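Long-range contact in Abbfa_003403 (Acinetobacter baumannii, PDB 4ZXH), which is a four-domain nonribosomal peptide synthetase, whose condensation, adenylation, carrier and thioesterase domains probably activate an amino acid, join it to an acyl partner and release the product: residues A[548-560]-A[615-627]. Residues are numbered along the deposited sequence; the frame is centred on the assembly and turned at random.
Sequences ILGIWAAGAAYVP and TLAFGDIAYVMYT
With CG wedged between the backbone N and the carbonyl carbon in both Tyr558 (chi1 65°) and Tyr623 (chi1 56°), the two phenol side chains run side by side and point the same way. Tyr623 CB sits over the centre of the Tyr558 ring, 3.8 Å from its centroid, while Ile548 CD1 lies against the opposite face, toward its rim; a flat ring suits Tyr558 because both its faces are packed. The two rings themselves meet obliquely.

With Trp552 CG anti to the carbonyl carbon and chi2 near zero (-9°), NE1 points at Ala622 O, 2.8 Å away and close to the ring plane. Tryptophan suits this place because it joins a broad apolar surface to one N-H. Ala622 O also accepts a hydrogen bond from Tyr558 N at 3.3 Å, from the other face of the carbonyl plane, and the small CB of Ala622 lets the indole edge come close. Farther along, Val624 N gives a straighter bond to Tyr558 O (3.1 Å), completing a single parallel bridge.

Phe618 presents its face to the edge of Trp552, and this flat apolar surface also receives Trp552 CB. His641 meets both rings, and Phe484 stacks on Phe618. Gly555, with positive phi, is the C-prime residue of the Schellman motif ending helix 543-553, and its CA passes 4.1 Å from Gly619 CA. At the other end Val559 CG1 packs on Tyr626 CE1 at 3.8 Å, and Tyr626 OH is hydrogen-bonded to Asp576 OD2.

The contact thus joins edge strand 557-560 of a parallel sheet to edge strand 621-627 of an antiparallel one within the adenylation domain. Its chemistry implies a mainly apolar, aromatic seam in which a buried carbonyl at a classic beta bulge, gripped by two N-H groups, fixes both the indole and the strand register.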
# COMPACT_ATOMS: atom_id res chain seq x y z
N ILE A 548 -46.71 17.75 -9.68
CA ILE A 548 -46.13 16.96 -10.75
C ILE A 548 -47.23 16.39 -11.64
O ILE A 548 -47.23 16.58 -12.86
CB ILE A 548 -45.29 15.77 -10.23
CG1 ILE A 548 -44.26 16.21 -9.18
CG2 ILE A 548 -44.67 15.02 -11.39
CD1 ILE A 548 -42.93 16.64 -9.71
N LEU A 549 -48.19 15.71 -11.02
CA LEU A 549 -49.19 14.99 -11.80
C LEU A 549 -50.15 15.95 -12.47
O LEU A 549 -50.66 15.66 -13.55
CB LEU A 549 -49.94 14.00 -10.92
CG LEU A 549 -49.09 12.82 -10.43
CD1 LEU A 549 -49.81 12.00 -9.38
CD2 LEU A 549 -48.71 11.94 -11.60
N GLY A 550 -50.39 17.10 -11.84
CA GLY A 550 -51.28 18.11 -12.40
C GLY A 550 -50.69 18.66 -13.67
O GLY A 550 -51.36 18.74 -14.70
N ILE A 551 -49.40 19.02 -13.60
CA ILE A 551 -48.67 19.52 -14.75
C ILE A 551 -48.68 18.49 -15.89
O ILE A 551 -48.88 18.83 -17.05
CB ILE A 551 -47.23 19.86 -14.38
CG1 ILE A 551 -47.20 21.07 -13.46
CG2 ILE A 551 -46.43 20.16 -15.63
CD1 ILE A 551 -45.90 21.19 -12.70
N TRP A 552 -48.46 17.23 -15.54
CA TRP A 552 -48.51 16.18 -16.53
C TRP A 552 -49.89 16.05 -17.15
O TRP A 552 -50.01 15.81 -18.35
CB TRP A 552 -48.09 14.85 -15.91
CG TRP A 552 -46.62 14.74 -15.72
CD1 TRP A 552 -45.66 15.59 -16.19
CD2 TRP A 552 -45.93 13.72 -15.00
NE1 TRP A 552 -44.42 15.16 -15.80
CE2 TRP A 552 -44.56 14.01 -15.08
CE3 TRP A 552 -46.34 12.59 -14.30
CZ2 TRP A 552 -43.60 13.22 -14.48
CZ3 TRP A 552 -45.39 11.80 -13.71
CH2 TRP A 552 -44.04 12.13 -13.79
N ALA A 553 -50.93 16.20 -16.34
CA ALA A 553 -52.28 15.97 -16.82
C ALA A 553 -52.71 17.07 -17.79
O ALA A 553 -53.63 16.87 -18.59
CB ALA A 553 -53.24 15.86 -15.67
N ALA A 554 -52.04 18.21 -17.71
CA ALA A 554 -52.30 19.31 -18.63
C ALA A 554 -51.43 19.15 -19.86
O ALA A 554 -51.38 20.03 -20.73
CB ALA A 554 -52.04 20.66 -17.96
N GLY A 555 -50.73 18.02 -19.93
CA GLY A 555 -49.88 17.68 -21.06
C GLY A 555 -48.53 18.37 -21.06
O GLY A 555 -47.81 18.29 -22.06
N ALA A 556 -48.18 19.04 -19.96
CA ALA A 556 -46.93 19.80 -19.91
C ALA A 556 -45.79 19.00 -19.27
O ALA A 556 -46.00 17.90 -18.74
CB ALA A 556 -47.12 21.11 -19.18
N ALA A 557 -44.59 19.57 -19.33
CA ALA A 557 -43.41 19.01 -18.68
C ALA A 557 -42.98 20.02 -17.63
O ALA A 557 -43.14 21.23 -17.84
CB ALA A 557 -42.31 18.76 -19.67
N TYR A 558 -42.46 19.55 -16.50
CA TYR A 558 -42.02 20.51 -15.50
C TYR A 558 -40.52 20.65 -15.49
O TYR A 558 -39.78 19.74 -15.87
CB TYR A 558 -42.54 20.14 -14.11
CG TYR A 558 -42.00 18.85 -13.55
CD1 TYR A 558 -42.62 17.64 -13.82
CD2 TYR A 558 -40.88 18.85 -12.73
CE1 TYR A 558 -42.13 16.46 -13.30
CE2 TYR A 558 -40.38 17.68 -12.20
CZ TYR A 558 -41.00 16.49 -12.49
OH TYR A 558 -40.50 15.32 -11.96
N VAL A 559 -40.07 21.83 -15.08
CA VAL A 559 -38.67 22.12 -14.87
C VAL A 559 -38.43 22.45 -13.39
O VAL A 559 -38.89 23.48 -12.91
CB VAL A 559 -38.23 23.28 -15.73
CG1 VAL A 559 -36.74 23.52 -15.59
CG2 VAL A 559 -38.63 23.02 -17.17
N PRO A 560 -37.75 21.56 -12.66
CA PRO A 560 -37.56 21.75 -11.22
C PRO A 560 -36.74 22.99 -10.87
O PRO A 560 -35.57 23.09 -11.24
CB PRO A 560 -36.82 20.49 -10.79
CG PRO A 560 -37.16 19.48 -11.81
CD PRO A 560 -37.24 20.25 -13.10
N THR A 615 -60.43 15.93 -20.55
CA THR A 615 -59.35 16.85 -20.85
C THR A 615 -57.95 16.23 -20.64
O THR A 615 -57.03 16.49 -21.41
CB THR A 615 -59.46 18.13 -19.96
OG1 THR A 615 -60.76 18.71 -20.12
CG2 THR A 615 -58.39 19.16 -20.31
N LEU A 616 -57.81 15.41 -19.60
CA LEU A 616 -56.49 15.07 -19.07
C LEU A 616 -55.82 13.90 -19.78
O LEU A 616 -56.38 12.81 -19.92
CB LEU A 616 -56.58 14.77 -17.58
CG LEU A 616 -57.51 15.68 -16.78
CD1 LEU A 616 -57.54 15.25 -15.33
CD2 LEU A 616 -57.14 17.17 -16.89
N ALA A 617 -54.59 14.16 -20.22
CA ALA A 617 -53.75 13.19 -20.90
C ALA A 617 -52.32 13.68 -20.83
O ALA A 617 -52.08 14.85 -21.10
CB ALA A 617 -54.17 13.01 -22.33
N PHE A 618 -51.38 12.81 -20.50
CA PHE A 618 -49.98 13.21 -20.48
C PHE A 618 -49.51 13.63 -21.87
O PHE A 618 -50.11 13.26 -22.87
CB PHE A 618 -49.10 12.08 -19.93
CG PHE A 618 -49.27 11.83 -18.45
CD1 PHE A 618 -50.25 12.48 -17.72
CD2 PHE A 618 -48.43 10.95 -17.78
CE1 PHE A 618 -50.41 12.26 -16.35
CE2 PHE A 618 -48.58 10.72 -16.41
CZ PHE A 618 -49.57 11.38 -15.69
N GLY A 619 -48.47 14.45 -21.92
CA GLY A 619 -47.83 14.81 -23.18
C GLY A 619 -46.68 13.86 -23.46
O GLY A 619 -46.56 12.82 -22.78
N ASP A 620 -45.83 14.18 -24.44
CA ASP A 620 -44.67 13.34 -24.75
C ASP A 620 -43.53 13.49 -23.73
O ASP A 620 -42.96 12.49 -23.28
CB ASP A 620 -44.14 13.65 -26.15
CG ASP A 620 -45.04 13.11 -27.26
OD1 ASP A 620 -45.74 12.09 -27.04
OD2 ASP A 620 -45.05 13.72 -28.35
N ILE A 621 -43.20 14.73 -23.38
CA ILE A 621 -42.09 15.03 -22.49
C ILE A 621 -42.57 15.18 -21.04
O ILE A 621 -43.54 15.90 -20.76
CB ILE A 621 -41.36 16.33 -22.92
CG1 ILE A 621 -40.96 16.26 -24.39
CG2 ILE A 621 -40.13 16.56 -22.09
CD1 ILE A 621 -39.96 15.18 -24.68
N ALA A 622 -41.90 14.50 -20.11
CA ALA A 622 -42.32 14.56 -18.71
C ALA A 622 -41.61 15.66 -17.92
O ALA A 622 -42.23 16.35 -17.11
CB ALA A 622 -42.12 13.24 -18.06
N TYR A 623 -40.31 15.81 -18.11
CA TYR A 623 -39.61 16.89 -17.45
C TYR A 623 -38.29 17.21 -18.11
O TYR A 623 -37.79 16.45 -18.94
CB TYR A 623 -39.38 16.56 -15.97
CG TYR A 623 -38.64 15.26 -15.69
CD1 TYR A 623 -37.26 15.17 -15.89
CD2 TYR A 623 -39.30 14.16 -15.17
CE1 TYR A 623 -36.57 14.00 -15.60
CE2 TYR A 623 -38.61 12.97 -14.89
CZ TYR A 623 -37.25 12.91 -15.11
OH TYR A 623 -36.56 11.76 -14.83
N VAL A 624 -37.73 18.35 -17.74
CA VAL A 624 -36.40 18.75 -18.15
C VAL A 624 -35.60 18.94 -16.89
O VAL A 624 -35.78 19.92 -16.18
CB VAL A 624 -36.40 20.05 -18.98
CG1 VAL A 624 -35.02 20.33 -19.51
CG2 VAL A 624 -37.40 19.95 -20.11
N MET A 625 -34.75 17.98 -16.59
CA MET A 625 -34.00 17.96 -15.33
C MET A 625 -32.63 18.52 -15.62
O MET A 625 -31.89 17.98 -16.44
CB MET A 625 -33.91 16.52 -14.78
CG MET A 625 -33.30 16.40 -13.39
SD MET A 625 -34.43 16.90 -12.07
CE MET A 625 -35.92 15.99 -12.50
N TYR A 626 -32.30 19.62 -14.97
CA TYR A 626 -31.01 20.25 -15.22
C TYR A 626 -29.89 19.59 -14.42
O TYR A 626 -30.10 19.12 -13.31
CB TYR A 626 -31.11 21.75 -14.96
CG TYR A 626 -31.67 22.39 -16.19
CD1 TYR A 626 -33.03 22.35 -16.45
CD2 TYR A 626 -30.83 22.92 -17.15
CE1 TYR A 626 -33.54 22.88 -17.62
CE2 TYR A 626 -31.33 23.46 -18.31
CZ TYR A 626 -32.68 23.43 -18.54
OH TYR A 626 -33.17 23.97 -19.70
N THR A 627 -28.71 19.53 -15.03
CA THR A 627 -27.54 18.90 -14.43
C THR A 627 -26.29 19.71 -14.81
O THR A 627 -26.34 20.52 -15.73
CB THR A 627 -27.42 17.41 -14.87
OG1 THR A 627 -26.34 16.78 -14.17
CG2 THR A 627 -27.20 17.29 -16.36